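Pseudoazurin (Blue copper protein) (Sinorhizobium meliloti, PDB 3TU6) binds one copper ion per subunit and, as a blue copper protein of the cupredoxin family, probably carries electrons in the periplasm. Local coordinates at residues I89-V94 against A121-G126. Numbering follows the deposited sequence.
Sequences IGAIVV and AEIESG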
ATOM      1  N   ILE A  89      -4.801   3.995  -2.843  1.00 20.79           N
ATOM      2  CA  ILE A  89      -4.082   2.738  -2.649  1.00 20.86           C
ATOM      3  C   ILE A  89      -2.597   3.022  -2.433  1.00 21.02           C
ATOM      4  O   ILE A  89      -2.104   4.105  -2.762  1.00 19.45           O
ATOM      5  CB  ILE A  89      -4.264   1.765  -3.840  1.00 20.86           C
ATOM      6  CG1 ILE A  89      -3.789   2.394  -5.154  1.00 19.66           C
ATOM      7  CG2 ILE A  89      -5.722   1.344  -3.964  1.00 24.26           C
ATOM      8  CD1 ILE A  89      -3.671   1.394  -6.292  1.00 17.60           C
ATOM      9  N   GLY A  90      -1.898   2.041  -1.873  1.00 20.61           N
ATOM     10  CA  GLY A  90      -0.457   2.131  -1.671  1.00 19.46           C
ATOM     11  C   GLY A  90       0.210   0.787  -1.868  1.00 18.28           C
ATOM     12  O   GLY A  90      -0.464  -0.237  -2.007  1.00 17.83           O
ATOM     13  N   ALA A  91       1.537   0.794  -1.875  1.00 16.50           N
ATOM     14  CA  ALA A  91       2.315  -0.422  -2.065  1.00 17.74           C
ATOM     15  C   ALA A  91       3.425  -0.535  -1.028  1.00 19.32           C
ATOM     16  O   ALA A  91       3.989   0.471  -0.594  1.00 20.13           O
ATOM     17  CB  ALA A  91       2.903  -0.452  -3.466  1.00 16.52           C
ATOM     18  N   ILE A  92       3.717  -1.769  -0.627  1.00 21.49           N
ATOM     19  CA  ILE A  92       4.897  -2.071   0.172  1.00 22.67           C
ATOM     20  C   ILE A  92       5.693  -3.126  -0.580  1.00 21.70           C
ATOM     21  O   ILE A  92       5.209  -4.239  -0.786  1.00 21.84           O
ATOM     22  CB  ILE A  92       4.543  -2.612   1.574  1.00 21.05           C
ATOM     23  CG1 ILE A  92       3.592  -1.661   2.301  1.00 25.59           C
ATOM     24  CG2 ILE A  92       5.811  -2.821   2.392  1.00 22.04           C
ATOM     25  CD1 ILE A  92       3.198  -2.135   3.685  1.00 22.93           C
ATOM     26  N   VAL A  93       6.900  -2.764  -1.005  1.00 21.78           N
ATOM     27  CA  VAL A  93       7.789  -3.692  -1.696  1.00 22.91           C
ATOM     28  C   VAL A  93       8.792  -4.247  -0.688  1.00 24.25           C
ATOM     29  O   VAL A  93       9.550  -3.490  -0.076  1.00 24.64           O
ATOM     30  CB  VAL A  93       8.533  -3.004  -2.856  1.00 22.81           C
ATOM     31  CG1 VAL A  93       9.366  -4.013  -3.632  1.00 22.37           C
ATOM     32  CG2 VAL A  93       7.541  -2.303  -3.782  1.00 22.06           C
ATOM     33  N   VAL A  94       8.775  -5.567  -0.513  1.00 24.87           N
ATOM     34  CA  VAL A  94       9.635  -6.246   0.451  1.00 25.99           C
ATOM     35  C   VAL A  94      10.682  -7.059  -0.303  1.00 27.92           C
ATOM     36  O   VAL A  94      10.344  -8.010  -1.007  1.00 27.69           O
ATOM     37  CB  VAL A  94       8.818  -7.180   1.364  1.00 26.76           C
ATOM     38  CG1 VAL A  94       9.701  -7.770   2.453  1.00 22.44           C
ATOM     39  CG2 VAL A  94       7.642  -6.431   1.974  1.00 27.34           C
ATOM     40  N   ALA A 121       4.922   2.104 -12.194  1.00 24.17           N
ATOM     41  CA  ALA A 121       5.963   2.868 -12.889  1.00 24.92           C
ATOM     42  C   ALA A 121       7.045   3.331 -11.910  1.00 25.13           C
ATOM     43  O   ALA A 121       8.232   3.340 -12.244  1.00 24.56           O
ATOM     44  CB  ALA A 121       5.358   4.064 -13.613  1.00 23.72           C
ATOM     45  N   GLU A 122       6.626   3.703 -10.701  1.00 24.83           N
ATOM     46  CA  GLU A 122       7.545   4.156  -9.656  1.00 24.82           C
ATOM     47  C   GLU A 122       8.475   3.027  -9.204  1.00 24.79           C
ATOM     48  O   GLU A 122       9.671   3.244  -9.013  1.00 23.93           O
ATOM     49  CB  GLU A 122       6.759   4.710  -8.459  1.00 24.81           C
ATOM     50  CG  GLU A 122       7.610   5.448  -7.425  1.00 28.44           C
ATOM     51  CD  GLU A 122       6.788   6.053  -6.291  1.00 41.31           C
ATOM     52  OE1 GLU A 122       7.282   6.063  -5.143  1.00 41.72           O
ATOM     53  OE2 GLU A 122       5.654   6.520  -6.539  1.00 34.36           O
ATOM     54  N   ILE A 123       7.920   1.828  -9.043  1.00 24.24           N
ATOM     55  CA  ILE A 123       8.695   0.658  -8.626  1.00 22.47           C
ATOM     56  C   ILE A 123       9.657   0.199  -9.723  1.00 24.53           C
ATOM     57  O   ILE A 123      10.826  -0.079  -9.457  1.00 24.92           O
ATOM     58  CB  ILE A 123       7.775  -0.525  -8.246  1.00 21.84           C
ATOM     59  CG1 ILE A 123       6.964  -0.198  -6.990  1.00 18.98           C
ATOM     60  CG2 ILE A 123       8.590  -1.788  -7.999  1.00 21.47           C
ATOM     61  CD1 ILE A 123       5.835  -1.172  -6.728  1.00  9.30           C
ATOM     62  N   GLU A 124       9.158   0.122 -10.953  1.00 25.24           N
ATOM     63  CA  GLU A 124       9.941  -0.405 -12.070  1.00 28.13           C
ATOM     64  C   GLU A 124      11.021   0.567 -12.544  1.00 29.14           C
ATOM     65  O   GLU A 124      12.195   0.200 -12.620  1.00 29.72           O
ATOM     66  CB  GLU A 124       9.024  -0.770 -13.241  1.00 29.85           C
ATOM     67  CG  GLU A 124       8.117  -1.961 -12.967  1.00 37.29           C
ATOM     68  CD  GLU A 124       7.094  -2.178 -14.065  1.00 39.92           C
ATOM     69  OE1 GLU A 124       7.500  -2.375 -15.230  1.00 50.93           O
ATOM     70  OE2 GLU A 124       5.882  -2.153 -13.763  1.00 40.38           O
ATOM     71  N   SER A 125      10.621   1.799 -12.854  1.00 29.96           N
ATOM     72  CA  SER A 125      11.514   2.767 -13.505  1.00 32.35           C
ATOM     73  C   SER A 125      11.880   3.986 -12.649  1.00 33.08           C
ATOM     74  O   SER A 125      12.705   4.799 -13.065  1.00 32.90           O
ATOM     75  CB  SER A 125      10.888   3.241 -14.821  1.00 32.30           C
ATOM     76  OG  SER A 125       9.677   3.940 -14.594  1.00 31.50           O
ATOM     77  N   GLY A 126      11.275   4.116 -11.469  1.00 35.17           N
ATOM     78  CA  GLY A 126      11.530   5.259 -10.589  1.00 37.12           C
ATOM     79  C   GLY A 126      10.441   6.316 -10.662  1.00 39.72           C
ATOM     80  O   GLY A 126      10.007   6.837  -9.632  1.00 40.03           O
TER
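In this cupredoxin barrel the C-terminal helix packs against the outer face of strand 89-94, and I123, near the end of that helix, meets V93 and A91 of the strand. V93 and I123 reach toward each other tip to tip: CG2 of V93 lies 3.6 Å from CD1 of I123 and 3.9 Å from its CG1. I123 has CG1 anti to its carbonyl carbon (chi1 -66°) and an extended chi2 of 168°, which carries CD1 out from the helix to the strand. The same methyl lies 4.4 Å from CB of A91, two residues back on the same face, so the isoleucine end packs closely on V93 and only loosely on A91. The contact is wholly apolar and small, with the CA atoms of V93 and I123 8.2 Å apart. Within segment 121-126, A121 O accepts from S125 N at 2.9 Å and from S125 OG at 2.8 Å, the two donors arriving from opposite faces of the carbonyl plane. Earlier in helix 112-125, I119 also touches A91, while I123 extends onto V24 of strand 19-27. Strand 89-94 itself runs between strands 74-79 and 19-27, antiparallel to the first and parallel to the second.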